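Local coordinates for pectate lyase/Amb allergen (Acidovorax citrulli, PDB 4HWV), which probably cleaves pectate, the de-esterified polygalacturonate of plant cell walls, by calcium-dependent beta-elimination, as pectate lyases of polysaccharide lyase family 1 do, at residues A[100-104]-A[117-121]; A[202-206]-A[245-249]; A[208-212]-A[221-225]; A[251-257]-A[272-277]; A[333-339]-A[352-356]. The contacts are given in a common frame with arbitrary orientation. Residue numbers count along the deposited sequence, not the author numbering.

Contact 1. Residues A[100-104]-A[117-121]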
# COMPACT_ATOMS: atom_id res chain seq x y z
N PRO A 100 -12.12 -8.04 10.61
CA PRO A 100 -11.82 -8.77 11.85
C PRO A 100 -13.06 -8.89 12.75
O PRO A 100 -13.25 -9.92 13.42
CB PRO A 100 -10.74 -7.90 12.49
CG PRO A 100 -10.02 -7.32 11.31
CD PRO A 100 -11.12 -6.99 10.34
N ASP A 101 -13.90 -7.87 12.77
CA ASP A 101 -15.13 -7.99 13.56
C ASP A 101 -16.06 -9.08 13.08
O ASP A 101 -16.72 -9.72 13.88
CB ASP A 101 -15.85 -6.65 13.68
CG ASP A 101 -15.24 -5.81 14.76
OD1 ASP A 101 -15.62 -6.04 15.92
OD2 ASP A 101 -14.36 -4.97 14.46
N ARG A 102 -16.13 -9.29 11.77
CA ARG A 102 -16.91 -10.40 11.23
C ARG A 102 -16.34 -11.75 11.71
O ARG A 102 -17.07 -12.65 12.09
CB ARG A 102 -16.90 -10.34 9.69
CG ARG A 102 -17.87 -9.32 9.06
CD ARG A 102 -19.07 -10.06 8.44
NE ARG A 102 -19.87 -10.59 9.53
CZ ARG A 102 -20.79 -9.91 10.20
NH1 ARG A 102 -21.08 -8.66 9.87
NH2 ARG A 102 -21.41 -10.50 11.21
N TYR A 103 -15.01 -11.88 11.65
CA TYR A 103 -14.39 -13.13 12.07
C TYR A 103 -14.65 -13.41 13.55
O TYR A 103 -14.90 -14.56 13.94
CB TYR A 103 -12.89 -13.14 11.79
CG TYR A 103 -12.55 -13.43 10.34
CD1 TYR A 103 -12.89 -14.65 9.77
CD2 TYR A 103 -11.84 -12.53 9.57
CE1 TYR A 103 -12.58 -14.94 8.47
CE2 TYR A 103 -11.51 -12.82 8.25
CZ TYR A 103 -11.88 -14.03 7.71
OH TYR A 103 -11.55 -14.33 6.42
N VAL A 104 -14.62 -12.37 14.37
CA VAL A 104 -14.93 -12.53 15.80
C VAL A 104 -16.41 -12.91 15.99
O VAL A 104 -16.73 -13.87 16.71
CB VAL A 104 -14.57 -11.27 16.59
CG1 VAL A 104 -15.12 -11.34 18.03
CG2 VAL A 104 -13.04 -11.08 16.57
N SER A 117 -16.68 -7.59 20.15
CA SER A 117 -15.94 -6.84 19.14
C SER A 117 -14.50 -7.30 19.08
O SER A 117 -13.96 -7.83 20.06
CB SER A 117 -15.96 -5.34 19.47
OG SER A 117 -15.22 -5.07 20.65
N GLN A 118 -13.88 -7.07 17.93
CA GLN A 118 -12.45 -7.21 17.80
C GLN A 118 -11.72 -6.27 18.78
O GLN A 118 -10.72 -6.65 19.39
CB GLN A 118 -12.03 -6.97 16.35
CG GLN A 118 -10.55 -6.63 16.11
CD GLN A 118 -9.60 -7.79 16.33
OE1 GLN A 118 -9.90 -8.75 17.03
NE2 GLN A 118 -8.43 -7.69 15.71
N ALA A 119 -12.24 -5.05 18.95
CA ALA A 119 -11.60 -4.10 19.84
C ALA A 119 -11.49 -4.67 21.26
O ALA A 119 -10.47 -4.53 21.93
CB ALA A 119 -12.38 -2.80 19.86
N SER A 120 -12.57 -5.29 21.72
CA SER A 120 -12.57 -5.88 23.06
C SER A 120 -11.59 -7.05 23.17
O SER A 120 -10.85 -7.15 24.14
CB SER A 120 -13.99 -6.31 23.43
OG SER A 120 -13.99 -7.06 24.63
N LEU A 121 -11.58 -7.92 22.16
CA LEU A 121 -10.66 -9.05 22.15
C LEU A 121 -9.22 -8.56 22.17
O LEU A 121 -8.41 -9.03 22.97
CB LEU A 121 -10.94 -9.92 20.92
CG LEU A 121 -9.93 -11.07 20.72
CD1 LEU A 121 -9.81 -11.98 21.95
CD2 LEU A 121 -10.35 -11.87 19.51
O HOH W 1 -13.48 -3.70 16.73
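Two polar links run from Asp101 to the start of helix 118-129. Its OD1 accepts from Gln118 N at 2.9 Å, with a nearly straight N-H...O angle of 167°, and OD2 accepts a hydrogen bond from water 1 (2.7 Å), which in turn accepts from Ala119 N at 2.9 Å. A carboxylate suits this place because the first amides of a helix have no carbonyl partner within it. Ser117, the N-cap, serves the next one: its OG accepts from Ser120 N at 2.9 Å. Apolar contacts complete the interface. Pro100 CB rests on Gln118 CG at 3.8 Å, and Val104, one turn after Pro100, brings CG2 to 4.1 Å from Leu121 CD2. Beyond the pair, Phe209 packs against Tyr103 and Gln118, while Val257 of the second subunit packs on Asp101. The arrangement is a helix N-terminus with a serine N-cap, its first amide taken by an aspartate of helix 100-105, in the helical region lying away from the calcium site.

Contact 2. Residues A[202-206]-A[245-249]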
# COMPACT_ATOMS: atom_id res chain seq x y z
N PHE A 202 0.23 -11.55 -7.05
CA PHE A 202 -0.23 -12.00 -5.75
C PHE A 202 0.09 -10.90 -4.74
O PHE A 202 1.23 -10.44 -4.70
CB PHE A 202 0.53 -13.27 -5.35
CG PHE A 202 0.16 -14.50 -6.12
CD1 PHE A 202 -0.87 -15.31 -5.66
CD2 PHE A 202 0.84 -14.86 -7.29
CE1 PHE A 202 -1.22 -16.46 -6.34
CE2 PHE A 202 0.48 -16.03 -7.97
CZ PHE A 202 -0.54 -16.82 -7.50
N GLU A 203 -0.88 -10.50 -3.92
CA GLU A 203 -0.61 -9.47 -2.91
C GLU A 203 -1.16 -9.81 -1.55
O GLU A 203 -2.33 -10.20 -1.42
CB GLU A 203 -1.26 -8.12 -3.28
CG GLU A 203 -0.74 -7.52 -4.59
CD GLU A 203 -1.43 -6.23 -4.98
OE1 GLU A 203 -2.11 -5.61 -4.14
OE2 GLU A 203 -1.26 -5.84 -6.16
N ASP A 204 -0.32 -9.62 -0.53
CA ASP A 204 -0.77 -9.31 0.83
C ASP A 204 -1.59 -10.43 1.47
O ASP A 204 -2.80 -10.28 1.71
CB ASP A 204 -1.54 -7.98 0.82
CG ASP A 204 -1.84 -7.44 2.21
OD1 ASP A 204 -1.19 -7.87 3.18
OD2 ASP A 204 -2.73 -6.59 2.31
N ALA A 205 -0.93 -11.55 1.74
CA ALA A 205 -1.54 -12.63 2.51
C ALA A 205 -1.51 -12.22 3.97
O ALA A 205 -0.52 -12.44 4.67
CB ALA A 205 -0.79 -13.94 2.28
N PHE A 206 -2.58 -11.57 4.40
CA PHE A 206 -2.62 -10.82 5.66
C PHE A 206 -3.40 -11.61 6.71
O PHE A 206 -4.53 -12.06 6.48
CB PHE A 206 -3.33 -9.49 5.39
CG PHE A 206 -3.21 -8.48 6.50
CD1 PHE A 206 -2.23 -7.49 6.47
CD2 PHE A 206 -4.12 -8.49 7.57
CE1 PHE A 206 -2.13 -6.53 7.47
CE2 PHE A 206 -4.04 -7.53 8.59
CZ PHE A 206 -3.04 -6.55 8.54
N SER A 245 4.00 -9.58 -3.49
CA SER A 245 4.37 -8.50 -2.57
C SER A 245 3.40 -8.44 -1.40
O SER A 245 2.39 -9.14 -1.40
CB SER A 245 4.32 -7.14 -3.27
OG SER A 245 2.99 -6.75 -3.49
N ASP A 246 3.69 -7.57 -0.44
CA ASP A 246 2.75 -7.30 0.65
C ASP A 246 1.68 -6.27 0.26
O ASP A 246 1.00 -5.72 1.13
CB ASP A 246 3.48 -6.85 1.91
CG ASP A 246 4.21 -7.99 2.59
OD1 ASP A 246 3.97 -9.17 2.21
OD2 ASP A 246 5.01 -7.71 3.52
N GLY A 247 1.52 -6.02 -1.04
CA GLY A 247 0.54 -5.05 -1.48
C GLY A 247 0.75 -3.71 -0.81
O GLY A 247 1.89 -3.27 -0.64
N ASP A 248 -0.34 -3.06 -0.39
CA ASP A 248 -0.23 -1.74 0.22
C ASP A 248 -0.38 -1.77 1.74
O ASP A 248 -0.68 -0.75 2.34
CB ASP A 248 -1.23 -0.76 -0.42
CG ASP A 248 -2.66 -1.05 -0.01
OD1 ASP A 248 -2.93 -2.19 0.44
OD2 ASP A 248 -3.51 -0.13 -0.13
N ARG A 249 -0.18 -2.94 2.35
CA ARG A 249 -0.08 -3.02 3.81
C ARG A 249 1.31 -3.49 4.19
O ARG A 249 1.53 -4.66 4.55
CB ARG A 249 -1.16 -3.94 4.39
CG ARG A 249 -2.53 -3.26 4.40
CD ARG A 249 -3.60 -4.08 5.15
NE ARG A 249 -3.91 -5.29 4.41
CZ ARG A 249 -4.92 -6.11 4.72
NH1 ARG A 249 -5.69 -5.87 5.79
NH2 ARG A 249 -5.16 -7.14 3.93
O HOH W 2 2.49 -8.11 -5.82
O HOH W 3 -2.82 -4.29 -1.75
O HOH W 4 -4.13 -5.44 0.34
O HOH W 5 2.01 -11.37 1.79
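Here two neighbouring coils of the right-handed parallel beta-helix run side by side and then leave the sheet. Glu203 pairs with Ser245 in parallel register: Ser245 N donates to Phe202 O (3.1 Å), and Asp204 N donates to Ser245 O (2.9 Å). Phe202 O also accepts from water 2 at 2.9 Å. After the bridge, Ser245 OG closes an ST turn by accepting from Gly247 N (2.9 Å), and residues 246-249 form a type II' turn in which Arg249 N reaches Asp246 O at 3.3 Å. Gly247 fits there because its phi is positive and a CB would crowd Glu203 OE1 and Asp204 CB.

The remaining polar groups are met in turn. Glu203 OE1 accepts from water 3 (2.8 Å), itself an acceptor for Asp248 N (3.1 Å), while OE2 makes a salt bridge with Lys177. Water 5 accepts from Ala205 N (2.9 Å) and donates to Asp246 OD1 (3.0 Å), which also pairs with His300. Asp204 divides its carboxylate: OD1 bonds His277, and OD2 forms a salt bridge with Arg249 and also bonds water 4 at 2.7 Å. The guanidinium of Arg249 lies flat on the Phe206 ring, planes 3° apart, in a cation-pi contact with CZ 3.6 Å from the ring centroid; its NE and NH2 both donate to Asp204 OD2, at 2.7 and 3.0 Å.

Contact 3. Residues A[208-212]-A[221-225]; sequences DFPQW and RWNSE
Pro210 enters extended (phi/psi -61/150), and Gln211 and Trp212 continue as a strand antiparallel to 221-223. Gln211 and Asn223 form a hydrogen-bonded pair, CA atoms 5.4 Å apart, with Gln211 N to Asn223 O and Asn223 N to Gln211 O both 2.9 Å. Next comes the non-hydrogen-bonded pair Trp212-Trp222, CA atoms 4.5 Å apart. The result is a two-stranded beta hairpin beside the calcium site, Ser224's side chain lying about 9 Å from the ion. Broad indoles cover its buried face, Trp222 on Leu126 and Trp212 against Trp258. Trp212 takes chi1 t (174°) and chi2 -112°, Trp222 chi1 m (-72°) and chi2 96°; the indoles meet obliquely at 55°, and Trp212 CB sits 3.8 Å above the centroid of the Trp222 six-membered ring, a CH-pi contact. The other face, partly exposed and watered, suits amides, Gln211 t, t and Asn223 m: water 6 donates to Gln211 OE1 (2.7 Å) and accepts from Asn223 ND2 (3.0 Å), while Glu145 and Asp216 engage the two amide groups.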
# COMPACT_ATOMS: atom_id res chain seq x y z
N ASP A 208 -5.24 -11.40 10.11
CA ASP A 208 -5.85 -10.45 11.02
C ASP A 208 -5.75 -10.83 12.49
O ASP A 208 -6.13 -10.03 13.34
CB ASP A 208 -7.31 -10.26 10.64
CG ASP A 208 -7.46 -9.32 9.48
OD1 ASP A 208 -7.14 -8.11 9.65
OD2 ASP A 208 -7.87 -9.76 8.41
N PHE A 209 -5.22 -12.02 12.76
CA PHE A 209 -5.16 -12.54 14.13
C PHE A 209 -3.78 -13.12 14.45
O PHE A 209 -3.66 -14.29 14.82
CB PHE A 209 -6.29 -13.55 14.35
CG PHE A 209 -7.64 -12.92 14.18
CD1 PHE A 209 -8.17 -12.13 15.20
CD2 PHE A 209 -8.35 -13.05 12.99
CE1 PHE A 209 -9.38 -11.48 15.04
CE2 PHE A 209 -9.57 -12.39 12.82
CZ PHE A 209 -10.08 -11.60 13.85
N PRO A 210 -2.73 -12.29 14.33
CA PRO A 210 -1.39 -12.79 14.69
C PRO A 210 -1.34 -13.19 16.16
O PRO A 210 -2.06 -12.62 16.99
CB PRO A 210 -0.49 -11.58 14.43
CG PRO A 210 -1.41 -10.42 14.60
CD PRO A 210 -2.72 -10.85 14.04
N GLN A 211 -0.50 -14.17 16.46
CA GLN A 211 -0.37 -14.67 17.81
C GLN A 211 0.90 -14.12 18.42
O GLN A 211 1.94 -14.10 17.77
CB GLN A 211 -0.27 -16.19 17.78
CG GLN A 211 -0.16 -16.84 19.16
CD GLN A 211 0.27 -18.29 19.05
OE1 GLN A 211 1.34 -18.58 18.50
NE2 GLN A 211 -0.56 -19.21 19.55
N TRP A 212 0.81 -13.71 19.67
CA TRP A 212 2.02 -13.37 20.42
C TRP A 212 2.59 -14.65 21.04
O TRP A 212 1.89 -15.35 21.78
CB TRP A 212 1.72 -12.34 21.51
CG TRP A 212 2.90 -12.06 22.40
CD1 TRP A 212 3.02 -12.39 23.72
CD2 TRP A 212 4.11 -11.37 22.05
NE1 TRP A 212 4.24 -11.97 24.21
CE2 TRP A 212 4.92 -11.33 23.21
CE3 TRP A 212 4.60 -10.78 20.87
CZ2 TRP A 212 6.19 -10.74 23.22
CZ3 TRP A 212 5.85 -10.19 20.88
CH2 TRP A 212 6.65 -10.18 22.06
N ARG A 221 7.81 -12.99 19.93
CA ARG A 221 7.53 -12.44 18.61
C ARG A 221 6.06 -12.58 18.32
O ARG A 221 5.40 -13.50 18.81
CB ARG A 221 8.26 -13.21 17.51
CG ARG A 221 9.78 -13.14 17.56
CD ARG A 221 10.30 -11.76 17.17
NE ARG A 221 11.76 -11.72 17.04
CZ ARG A 221 12.60 -11.45 18.03
NH1 ARG A 221 12.13 -11.20 19.25
NH2 ARG A 221 13.92 -11.44 17.81
N TRP A 222 5.55 -11.68 17.48
CA TRP A 222 4.25 -11.87 16.84
C TRP A 222 4.44 -12.70 15.58
O TRP A 222 5.30 -12.38 14.77
CB TRP A 222 3.66 -10.53 16.43
CG TRP A 222 3.16 -9.68 17.59
CD1 TRP A 222 3.84 -8.68 18.23
CD2 TRP A 222 1.88 -9.77 18.24
NE1 TRP A 222 3.06 -8.15 19.24
CE2 TRP A 222 1.86 -8.81 19.27
CE3 TRP A 222 0.75 -10.58 18.05
CZ2 TRP A 222 0.75 -8.59 20.07
CZ3 TRP A 222 -0.35 -10.38 18.87
CH2 TRP A 222 -0.34 -9.39 19.87
N ASN A 223 3.61 -13.72 15.40
CA ASN A 223 3.69 -14.56 14.21
C ASN A 223 2.35 -14.69 13.55
O ASN A 223 1.31 -14.79 14.22
CB ASN A 223 4.21 -15.95 14.54
CG ASN A 223 5.63 -15.94 15.08
OD1 ASN A 223 6.58 -15.53 14.39
ND2 ASN A 223 5.80 -16.41 16.30
N SER A 224 2.39 -14.77 12.21
CA SER A 224 1.21 -14.96 11.38
C SER A 224 1.35 -16.22 10.54
O SER A 224 2.43 -16.82 10.45
CB SER A 224 0.99 -13.73 10.50
OG SER A 224 0.41 -12.68 11.25
N GLU A 225 0.24 -16.63 9.94
CA GLU A 225 0.13 -17.98 9.41
C GLU A 225 0.03 -18.11 7.89
O GLU A 225 0.11 -19.23 7.38
CB GLU A 225 -1.10 -18.64 10.03
CG GLU A 225 -0.98 -18.86 11.54
CD GLU A 225 0.10 -19.85 11.88
OE1 GLU A 225 0.10 -20.92 11.23
OE2 GLU A 225 0.94 -19.57 12.78
O HOH W 6 3.19 -16.80 17.62
O HOH W 7 3.33 -18.79 16.55

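Contact 4. Residues A[251-257]-A[272-277]; sequences DHAFPSV and FKVQHH
Close to the calcium site, with the side chain of His277 about 9 Å from the ion, two irregular segments fold against each other. Residues 251-253 form a 3-10 turn, Phe254 N bonding Asp251 O at 2.9 Å; Phe254 (phi/psi -129/70) then leads into extended Pro255 and Ser256. Facing them, 273-275 are extended and His276 bends (-96/-2). CA atoms are nearest at Ser256-Lys273 (4.0 Å), with Phe254-Val274 at 5.6 Å and Asp251-Gln275 at 6.6 Å. Asp251, chi1 m, points its carboxylate across: OD1 takes His277 ND1 at 2.7 Å, a His-carboxylate bond, and OD2 takes Gln275 NE2 at 3.0 Å. Water 10 joins OD2 of Asp251 (2.8 Å) to Lys273 NZ (2.9 Å). Gln275 (t, p) turns back so that its OE1 accepts from His277 N, 2.8 Å. These are loops projecting from the parallel beta-helix; Asp204 OD1 is hydrogen-bonded to His277 NE2, so histidine's two ring nitrogens face two carboxylates. Phe254, chi1 -50°, receives the edge of His276 (chi1 m) on its face, centroids 4.7 Å apart and planes at 68°; a weak bond joins Val274 N to Phe254 O, 3.1 Å. Val257 CG2 meets Val274 CG2 at 3.9 Å, both valines touching Trp222.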
# COMPACT_ATOMS: atom_id res chain seq x y z
N ASP A 251 4.69 -3.87 6.44
CA ASP A 251 4.89 -4.14 7.86
C ASP A 251 5.16 -2.89 8.69
O ASP A 251 4.82 -2.84 9.87
CB ASP A 251 6.05 -5.11 8.05
CG ASP A 251 5.77 -6.47 7.47
OD1 ASP A 251 4.61 -6.76 7.11
OD2 ASP A 251 6.73 -7.26 7.36
N HIS A 252 5.77 -1.91 8.05
CA HIS A 252 6.06 -0.62 8.67
C HIS A 252 4.82 0.04 9.28
O HIS A 252 4.93 0.82 10.24
CB HIS A 252 6.72 0.29 7.61
CG HIS A 252 7.39 1.51 8.16
ND1 HIS A 252 6.74 2.73 8.26
CD2 HIS A 252 8.65 1.72 8.59
CE1 HIS A 252 7.58 3.62 8.75
NE2 HIS A 252 8.75 3.04 8.95
N ALA A 253 3.63 -0.28 8.75
CA ALA A 253 2.39 0.31 9.25
C ALA A 253 1.93 -0.28 10.58
O ALA A 253 1.02 0.27 11.22
CB ALA A 253 1.27 0.14 8.23
N PHE A 254 2.53 -1.39 10.99
CA PHE A 254 2.06 -2.14 12.14
C PHE A 254 3.21 -2.42 13.12
O PHE A 254 3.63 -3.55 13.28
CB PHE A 254 1.40 -3.45 11.69
CG PHE A 254 0.38 -3.25 10.61
CD1 PHE A 254 -0.90 -2.78 10.90
CD2 PHE A 254 0.70 -3.54 9.28
CE1 PHE A 254 -1.82 -2.59 9.89
CE2 PHE A 254 -0.22 -3.34 8.27
CZ PHE A 254 -1.49 -2.87 8.58
N PRO A 255 3.69 -1.38 13.80
CA PRO A 255 4.81 -1.49 14.74
C PRO A 255 4.39 -2.15 16.05
O PRO A 255 3.23 -2.56 16.20
CB PRO A 255 5.21 -0.03 14.98
CG PRO A 255 3.90 0.70 14.86
CD PRO A 255 3.19 0.01 13.70
N SER A 256 5.32 -2.24 16.99
CA SER A 256 5.02 -2.83 18.29
C SER A 256 3.88 -2.10 18.96
O SER A 256 3.77 -0.88 18.87
CB SER A 256 6.25 -2.72 19.21
OG SER A 256 5.94 -3.33 20.45
N VAL A 257 3.07 -2.87 19.67
CA VAL A 257 2.02 -2.32 20.51
C VAL A 257 2.38 -2.41 22.00
O VAL A 257 1.59 -2.05 22.87
CB VAL A 257 0.66 -2.98 20.22
CG1 VAL A 257 0.17 -2.60 18.83
CG2 VAL A 257 0.74 -4.51 20.41
N PHE A 272 9.51 -6.48 17.88
CA PHE A 272 8.21 -6.78 18.47
C PHE A 272 7.06 -6.18 17.67
O PHE A 272 5.94 -6.07 18.17
CB PHE A 272 8.23 -6.35 19.94
CG PHE A 272 9.46 -6.85 20.66
CD1 PHE A 272 9.65 -8.21 20.83
CD2 PHE A 272 10.44 -5.98 21.11
CE1 PHE A 272 10.79 -8.70 21.46
CE2 PHE A 272 11.57 -6.46 21.74
CZ PHE A 272 11.75 -7.83 21.90
N LYS A 273 7.32 -5.84 16.40
CA LYS A 273 6.26 -5.37 15.51
C LYS A 273 5.16 -6.42 15.42
O LYS A 273 5.41 -7.63 15.57
CB LYS A 273 6.81 -5.08 14.11
CG LYS A 273 7.27 -6.32 13.35
CD LYS A 273 7.83 -5.99 11.98
CE LYS A 273 9.20 -5.35 12.12
NZ LYS A 273 9.69 -4.81 10.84
N VAL A 274 3.93 -5.97 15.16
CA VAL A 274 2.84 -6.90 14.98
C VAL A 274 2.87 -7.36 13.53
O VAL A 274 2.34 -6.71 12.63
CB VAL A 274 1.50 -6.27 15.35
CG1 VAL A 274 0.38 -7.28 15.21
CG2 VAL A 274 1.50 -5.72 16.79
N GLN A 275 3.50 -8.51 13.33
CA GLN A 275 3.73 -9.08 12.01
C GLN A 275 2.48 -9.79 11.51
O GLN A 275 2.08 -10.80 12.08
CB GLN A 275 4.91 -10.05 12.10
CG GLN A 275 5.27 -10.77 10.81
CD GLN A 275 5.50 -9.81 9.66
OE1 GLN A 275 4.58 -9.50 8.89
NE2 GLN A 275 6.74 -9.33 9.53
N HIS A 276 1.88 -9.23 10.47
CA HIS A 276 0.67 -9.78 9.88
C HIS A 276 0.93 -10.68 8.66
O HIS A 276 -0.01 -11.24 8.09
CB HIS A 276 -0.26 -8.64 9.45
CG HIS A 276 -0.84 -7.87 10.60
ND1 HIS A 276 -1.97 -8.26 11.28
CD2 HIS A 276 -0.45 -6.69 11.16
CE1 HIS A 276 -2.25 -7.38 12.23
NE2 HIS A 276 -1.34 -6.42 12.18
N HIS A 277 2.20 -10.81 8.27
CA HIS A 277 2.55 -11.63 7.11
C HIS A 277 3.40 -12.81 7.53
O HIS A 277 3.94 -12.84 8.64
CB HIS A 277 3.31 -10.80 6.09
CG HIS A 277 2.51 -9.67 5.55
ND1 HIS A 277 2.82 -8.35 5.81
CD2 HIS A 277 1.39 -9.65 4.79
CE1 HIS A 277 1.94 -7.57 5.20
NE2 HIS A 277 1.05 -8.34 4.59
O HOH W 8 2.71 -6.75 9.31
O HOH W 9 4.43 -5.38 11.09
O HOH W 10 9.13 -6.49 8.52
O HOH W 11 4.01 -5.61 20.11

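Contact 5. Residues A[333-339]-A[352-356]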
# COMPACT_ATOMS: atom_id res chain seq x y z
N ASN A 333 13.54 -5.23 -2.32
CA ASN A 333 12.97 -4.79 -1.04
C ASN A 333 12.46 -5.96 -0.21
O ASN A 333 11.36 -5.89 0.36
CB ASN A 333 11.85 -3.76 -1.24
CG ASN A 333 12.31 -2.55 -1.98
OD1 ASN A 333 13.50 -2.28 -2.11
ND2 ASN A 333 11.35 -1.80 -2.50
N LEU A 334 13.26 -7.02 -0.14
CA LEU A 334 12.98 -8.14 0.75
C LEU A 334 13.98 -8.09 1.90
O LEU A 334 15.17 -7.82 1.69
CB LEU A 334 13.11 -9.49 0.02
CG LEU A 334 12.34 -9.65 -1.29
CD1 LEU A 334 12.62 -11.02 -1.90
CD2 LEU A 334 10.83 -9.46 -1.06
N ARG A 335 13.51 -8.38 3.11
CA ARG A 335 14.39 -8.26 4.26
C ARG A 335 15.28 -9.47 4.52
O ARG A 335 16.46 -9.31 4.85
CB ARG A 335 13.57 -7.94 5.51
CG ARG A 335 14.37 -7.83 6.79
CD ARG A 335 13.63 -6.94 7.79
NE ARG A 335 14.22 -6.92 9.12
CZ ARG A 335 15.23 -6.14 9.49
NH1 ARG A 335 15.79 -5.34 8.59
NH2 ARG A 335 15.68 -6.17 10.74
N GLN A 336 14.74 -10.68 4.38
CA GLN A 336 15.49 -11.88 4.75
C GLN A 336 14.86 -13.12 4.15
O GLN A 336 13.84 -13.04 3.45
CB GLN A 336 15.59 -12.02 6.28
CG GLN A 336 14.23 -12.13 6.97
CD GLN A 336 14.33 -12.10 8.47
OE1 GLN A 336 15.08 -12.88 9.06
NE2 GLN A 336 13.59 -11.18 9.10
N ARG A 337 15.48 -14.27 4.41
CA ARG A 337 15.05 -15.55 3.83
C ARG A 337 14.97 -15.47 2.31
O ARG A 337 13.95 -15.77 1.70
CB ARG A 337 13.71 -16.02 4.39
CG ARG A 337 13.69 -16.19 5.89
CD ARG A 337 12.43 -16.98 6.26
NE ARG A 337 12.19 -17.06 7.70
CZ ARG A 337 11.03 -17.39 8.25
NH1 ARG A 337 9.96 -17.63 7.50
NH2 ARG A 337 10.94 -17.48 9.57
N GLN A 338 16.08 -15.08 1.69
CA GLN A 338 16.07 -14.97 0.24
C GLN A 338 17.21 -15.78 -0.41
O GLN A 338 18.07 -15.21 -1.07
CB GLN A 338 15.99 -13.49 -0.22
CG GLN A 338 17.05 -12.53 0.36
CD GLN A 338 16.65 -11.06 0.21
OE1 GLN A 338 16.21 -10.62 -0.86
NE2 GLN A 338 16.83 -10.30 1.27
N ALA A 339 17.22 -17.11 -0.27
CA ALA A 339 16.25 -17.94 0.46
C ALA A 339 16.92 -18.50 1.72
O ALA A 339 18.16 -18.57 1.80
CB ALA A 339 15.78 -19.11 -0.43
N TYR A 352 18.40 -11.17 -9.49
CA TYR A 352 18.81 -9.81 -9.17
C TYR A 352 18.20 -9.42 -7.84
O TYR A 352 16.98 -9.30 -7.71
CB TYR A 352 18.32 -8.84 -10.26
CG TYR A 352 18.59 -7.38 -9.98
CD1 TYR A 352 19.73 -6.97 -9.29
CD2 TYR A 352 17.72 -6.41 -10.44
CE1 TYR A 352 19.97 -5.62 -9.06
CE2 TYR A 352 17.95 -5.06 -10.20
CZ TYR A 352 19.09 -4.68 -9.51
OH TYR A 352 19.34 -3.34 -9.29
N TYR A 353 19.07 -9.24 -6.84
CA TYR A 353 18.68 -8.75 -5.52
C TYR A 353 18.89 -7.25 -5.49
O TYR A 353 19.96 -6.77 -5.86
CB TYR A 353 19.58 -9.37 -4.46
CG TYR A 353 19.48 -10.86 -4.28
CD1 TYR A 353 20.15 -11.75 -5.13
CD2 TYR A 353 18.77 -11.39 -3.21
CE1 TYR A 353 20.09 -13.13 -4.91
CE2 TYR A 353 18.69 -12.75 -2.99
CZ TYR A 353 19.37 -13.62 -3.83
OH TYR A 353 19.30 -14.98 -3.60
N GLU A 354 17.89 -6.53 -5.01
CA GLU A 354 17.93 -5.08 -5.00
C GLU A 354 17.28 -4.54 -3.74
O GLU A 354 16.07 -4.75 -3.52
CB GLU A 354 17.23 -4.52 -6.24
CG GLU A 354 17.26 -3.00 -6.34
CD GLU A 354 16.51 -2.42 -7.53
OE1 GLU A 354 15.78 -3.17 -8.22
OE2 GLU A 354 16.64 -1.21 -7.77
N ASN A 355 18.05 -3.85 -2.91
CA ASN A 355 17.52 -3.32 -1.66
C ASN A 355 18.51 -2.31 -1.09
O ASN A 355 19.55 -2.01 -1.71
CB ASN A 355 17.26 -4.46 -0.64
CG ASN A 355 16.17 -4.11 0.39
OD1 ASN A 355 15.78 -2.95 0.52
ND2 ASN A 355 15.71 -5.11 1.15
N THR A 356 18.17 -1.79 0.08
CA THR A 356 19.08 -0.97 0.86
C THR A 356 19.13 -1.48 2.28
O THR A 356 18.17 -2.08 2.76
CB THR A 356 18.66 0.51 0.85
OG1 THR A 356 19.60 1.26 1.63
CG2 THR A 356 17.25 0.69 1.42
O HOH W 12 14.07 -0.71 0.21
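Three hydrogen bonds join the segments. The backbone pair Asn333 N to Glu354 O is 2.8 Å and well aligned (162°); Tyr353 OH donates to Gln338 O, also at 2.8 Å; and Asn355 ND2 reaches Leu334 O at 2.8 Å in a weak, bent bond. Asn355, facing the corner, suits its place because its amide offers both functions: ND2 also donates to Tyr363 O, while OD1 accepts from Thr356 N at 2.7 Å and from water 12 at 2.8 Å. Asn333 adopts positive phi (53°), a conformation asparagine tolerates well, and the chain turns there out of one sheet. Gln338 NE2 bonds Leu334 O at 3.0 Å and also Ala367 O, just before the cis peptide to Ala339. Packing is modest: the Tyr353 ring brings CD2 to 3.6 Å from Gln338 OE1. In the parallel beta-helix, strand 345-356 lies between 330-332 and 376-387, and after the corner Leu334 packs on Ala303 of strand 302-306, while Tyr352 faces helix 470-477.

Contacts 2 and 5, both buried, belong to the coils of the beta-helix and reach the same sheet, yet in each at least one segment leaves it, so backbone bonds are joined by carboxylate or amide side chains. Contacts 3 and 4 are partly buried, outlying elements beside the calcium site; they touch through Ser224 and Trp222, and contact 4 meets contact 2 through His277 and Asp204. Aromatic packing marks this middle group, whereas contact 5 relies mostly on hydrogen bonds. Contact 1, also buried but with its centre about 27 Å from the centre of the chain, is helical and meets contact 3 through Phe209. Contacts 1, 2 and 4 also touch the second subunit.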